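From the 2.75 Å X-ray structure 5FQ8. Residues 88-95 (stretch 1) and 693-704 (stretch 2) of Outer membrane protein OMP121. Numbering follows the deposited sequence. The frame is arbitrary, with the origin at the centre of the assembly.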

# COMPACT_ATOMS: atom_id res chain seq x y z
N ILE B 88 -30.96 22.63 -6.19
CA ILE B 88 -32.01 23.31 -6.92
C ILE B 88 -33.34 22.76 -6.46
O ILE B 88 -33.64 21.59 -6.71
CB ILE B 88 -31.84 23.18 -8.43
CG1 ILE B 88 -30.72 24.09 -8.92
CG2 ILE B 88 -33.12 23.51 -9.16
CD1 ILE B 88 -30.68 24.20 -10.39
N ARG B 89 -34.12 23.60 -5.79
CA ARG B 89 -35.42 23.23 -5.26
C ARG B 89 -35.29 22.07 -4.27
O ARG B 89 -36.00 21.06 -4.35
CB ARG B 89 -36.41 22.92 -6.39
CG ARG B 89 -36.81 24.17 -7.15
CD ARG B 89 -37.80 23.91 -8.26
NE ARG B 89 -38.24 25.15 -8.89
CZ ARG B 89 -39.12 25.20 -9.89
NH1 ARG B 89 -39.65 24.09 -10.36
NH2 ARG B 89 -39.47 26.36 -10.41
N GLY B 90 -34.37 22.23 -3.33
CA GLY B 90 -34.22 21.29 -2.24
C GLY B 90 -33.58 19.97 -2.62
O GLY B 90 -33.19 19.71 -3.75
N VAL B 91 -33.48 19.11 -1.61
CA VAL B 91 -32.89 17.79 -1.74
C VAL B 91 -33.97 16.79 -2.13
O VAL B 91 -34.97 16.65 -1.43
CB VAL B 91 -32.20 17.37 -0.44
CG1 VAL B 91 -31.88 15.92 -0.46
CG2 VAL B 91 -30.96 18.17 -0.22
N SER B 92 -33.79 16.11 -3.25
CA SER B 92 -34.66 15.00 -3.58
C SER B 92 -34.01 13.66 -3.31
O SER B 92 -34.69 12.72 -2.92
CB SER B 92 -35.07 15.07 -5.04
OG SER B 92 -35.64 16.33 -5.33
N SER B 93 -32.71 13.57 -3.52
CA SER B 93 -31.98 12.31 -3.38
C SER B 93 -31.57 12.16 -1.93
O SER B 93 -30.84 12.99 -1.40
CB SER B 93 -30.77 12.30 -4.32
OG SER B 93 -30.20 11.01 -4.46
N LEU B 94 -32.07 11.12 -1.27
CA LEU B 94 -31.77 10.99 0.15
C LEU B 94 -30.32 10.61 0.36
O LEU B 94 -29.74 10.95 1.39
CB LEU B 94 -32.68 9.99 0.81
CG LEU B 94 -33.10 10.42 2.20
CD1 LEU B 94 -33.63 11.81 2.11
CD2 LEU B 94 -34.16 9.48 2.69
N SER B 95 -29.73 9.90 -0.58
CA SER B 95 -28.29 9.82 -0.64
C SER B 95 -27.89 9.38 -2.02
O SER B 95 -28.33 8.32 -2.48
CB SER B 95 -27.72 8.88 0.41
OG SER B 95 -27.43 9.60 1.59
N ASN B 693 -37.00 0.80 -2.88
CA ASN B 693 -37.60 2.04 -3.35
C ASN B 693 -38.22 2.80 -2.20
O ASN B 693 -39.07 2.28 -1.49
CB ASN B 693 -38.67 1.73 -4.40
CG ASN B 693 -38.13 0.95 -5.56
OD1 ASN B 693 -38.46 -0.21 -5.73
ND2 ASN B 693 -37.29 1.57 -6.36
N LEU B 694 -37.81 4.05 -2.02
CA LEU B 694 -38.33 4.84 -0.92
C LEU B 694 -39.71 5.41 -1.25
O LEU B 694 -40.30 5.15 -2.29
CB LEU B 694 -37.38 5.97 -0.56
CG LEU B 694 -36.02 5.65 0.01
CD1 LEU B 694 -35.41 6.89 0.59
CD2 LEU B 694 -36.12 4.59 1.05
N GLY B 695 -40.21 6.21 -0.33
CA GLY B 695 -41.41 6.97 -0.57
C GLY B 695 -41.11 8.28 -1.28
O GLY B 695 -40.06 8.47 -1.88
N LYS B 696 -42.07 9.19 -1.19
CA LYS B 696 -41.96 10.49 -1.82
C LYS B 696 -41.19 11.46 -0.94
O LYS B 696 -41.49 11.62 0.24
CB LYS B 696 -43.35 11.05 -2.11
CG LYS B 696 -44.15 10.21 -3.08
CD LYS B 696 -45.60 10.62 -3.13
CE LYS B 696 -46.33 9.73 -4.08
NZ LYS B 696 -47.64 10.25 -4.44
N ILE B 697 -40.21 12.11 -1.53
CA ILE B 697 -39.58 13.28 -0.95
C ILE B 697 -40.14 14.49 -1.67
O ILE B 697 -39.97 14.64 -2.88
CB ILE B 697 -38.05 13.21 -1.08
CG1 ILE B 697 -37.55 11.87 -0.59
CG2 ILE B 697 -37.41 14.32 -0.28
CD1 ILE B 697 -37.36 11.86 0.86
N ARG B 698 -40.83 15.35 -0.93
CA ARG B 698 -41.58 16.44 -1.51
C ARG B 698 -40.85 17.76 -1.29
O ARG B 698 -40.35 18.02 -0.19
CB ARG B 698 -42.98 16.52 -0.92
CG ARG B 698 -43.90 17.46 -1.65
CD ARG B 698 -45.28 17.39 -1.09
NE ARG B 698 -45.32 17.93 0.25
CZ ARG B 698 -46.35 17.81 1.06
NH1 ARG B 698 -47.43 17.16 0.67
NH2 ARG B 698 -46.30 18.35 2.27
N ASN B 699 -40.77 18.56 -2.35
CA ASN B 699 -40.27 19.93 -2.28
C ASN B 699 -41.30 20.84 -2.93
O ASN B 699 -41.59 20.71 -4.12
CB ASN B 699 -38.91 20.06 -2.96
CG ASN B 699 -37.79 19.44 -2.16
OD1 ASN B 699 -37.29 20.03 -1.22
ND2 ASN B 699 -37.41 18.24 -2.54
N ARG B 700 -41.87 21.74 -2.14
CA ARG B 700 -42.82 22.75 -2.58
C ARG B 700 -42.31 24.11 -2.18
O ARG B 700 -41.67 24.27 -1.14
CB ARG B 700 -44.21 22.58 -1.95
CG ARG B 700 -45.02 21.39 -2.37
CD ARG B 700 -46.47 21.51 -1.88
NE ARG B 700 -46.60 22.08 -0.54
CZ ARG B 700 -47.68 21.96 0.21
NH1 ARG B 700 -48.73 21.27 -0.23
NH2 ARG B 700 -47.72 22.51 1.42
N GLY B 701 -42.62 25.12 -2.99
CA GLY B 701 -42.25 26.46 -2.60
C GLY B 701 -42.57 27.53 -3.62
O GLY B 701 -43.38 27.34 -4.52
N ILE B 702 -41.92 28.67 -3.43
CA ILE B 702 -42.16 29.88 -4.21
C ILE B 702 -40.82 30.42 -4.65
O ILE B 702 -39.89 30.54 -3.84
CB ILE B 702 -42.91 30.95 -3.39
CG1 ILE B 702 -44.13 30.37 -2.70
CG2 ILE B 702 -43.36 32.06 -4.28
CD1 ILE B 702 -44.79 31.35 -1.77
N GLU B 703 -40.71 30.78 -5.92
CA GLU B 703 -39.54 31.44 -6.47
C GLU B 703 -39.99 32.77 -7.04
O GLU B 703 -40.78 32.81 -7.99
CB GLU B 703 -38.86 30.59 -7.56
CG GLU B 703 -38.18 29.33 -7.06
CD GLU B 703 -37.95 28.31 -8.15
OE1 GLU B 703 -38.22 28.62 -9.33
OE2 GLU B 703 -37.50 27.20 -7.83
N LEU B 704 -39.48 33.85 -6.48
CA LEU B 704 -39.93 35.19 -6.81
C LEU B 704 -38.74 36.07 -7.12
O LEU B 704 -37.77 36.10 -6.36
CB LEU B 704 -40.75 35.75 -5.64
CG LEU B 704 -40.95 37.24 -5.48
CD1 LEU B 704 -41.66 37.78 -6.68
CD2 LEU B 704 -41.77 37.43 -4.23
O HOH W 1 -35.51 19.08 0.76
O HOH W 2 -38.41 16.33 -4.09

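The most unusual feature of this contact is the shortness of its salt bridge: Arg89 NE lies 2.4 Å from Glu703 OE2, a very short hydrogen bond even for opposite charges. A second bond, from Arg89 NH2 to Glu703 OE1 at 2.8 Å, makes the pairing two-pronged, so the carboxylate meets the edge of the guanidinium near its plane and both N-H directions are nearly straight. The CA-to-CB bond of Arg89 points sideways, yet an m rotamer at chi1 followed by an extended chain carries the charged end across to Glu703, whose own CB points toward the loop. Both residues are buried, where an unpaired charge would be costly.

The middle of the contact is read by one amide. Stretch 1 here is irregular, and its chain runs roughly antiparallel to stretch 2 (163° between end-to-end directions). Asn699 points toward it and donates from ND2 to Val91 O at 3.1 Å, binding backbone rather than side chain. Two waters extend its reach. Water 1 accepts from Val91 N (3.1 Å) and donates to Asn699 OD1 (2.8 Å); water 2 accepts from Asn699 ND2 (2.7 Å), donates to Ile697 O (2.6 Å) and hydrogen-bonds Ser92 OG (3.0 Å). An amide suits this site because it offers both a donor and an acceptor.

Gly90 makes room for that amide: an ideal CB would sit 2.0 Å from Asn699 OD1, a clash, and its positive phi favours glycine independently.

At the other end the chemistry turns apolar. The CA-to-CB bond of Leu94 points toward stretch 2, and the side chain packs its CD2 against Leu694 CD1 at 3.6 Å and its CD1 against Ile697 CD1 at 3.9 Å. All three are buried, a setting that suits aliphatic chains, which have no polar groups to satisfy. The rule is a graded one: charge pair, backbone-reading amide with water, then branched aliphatics.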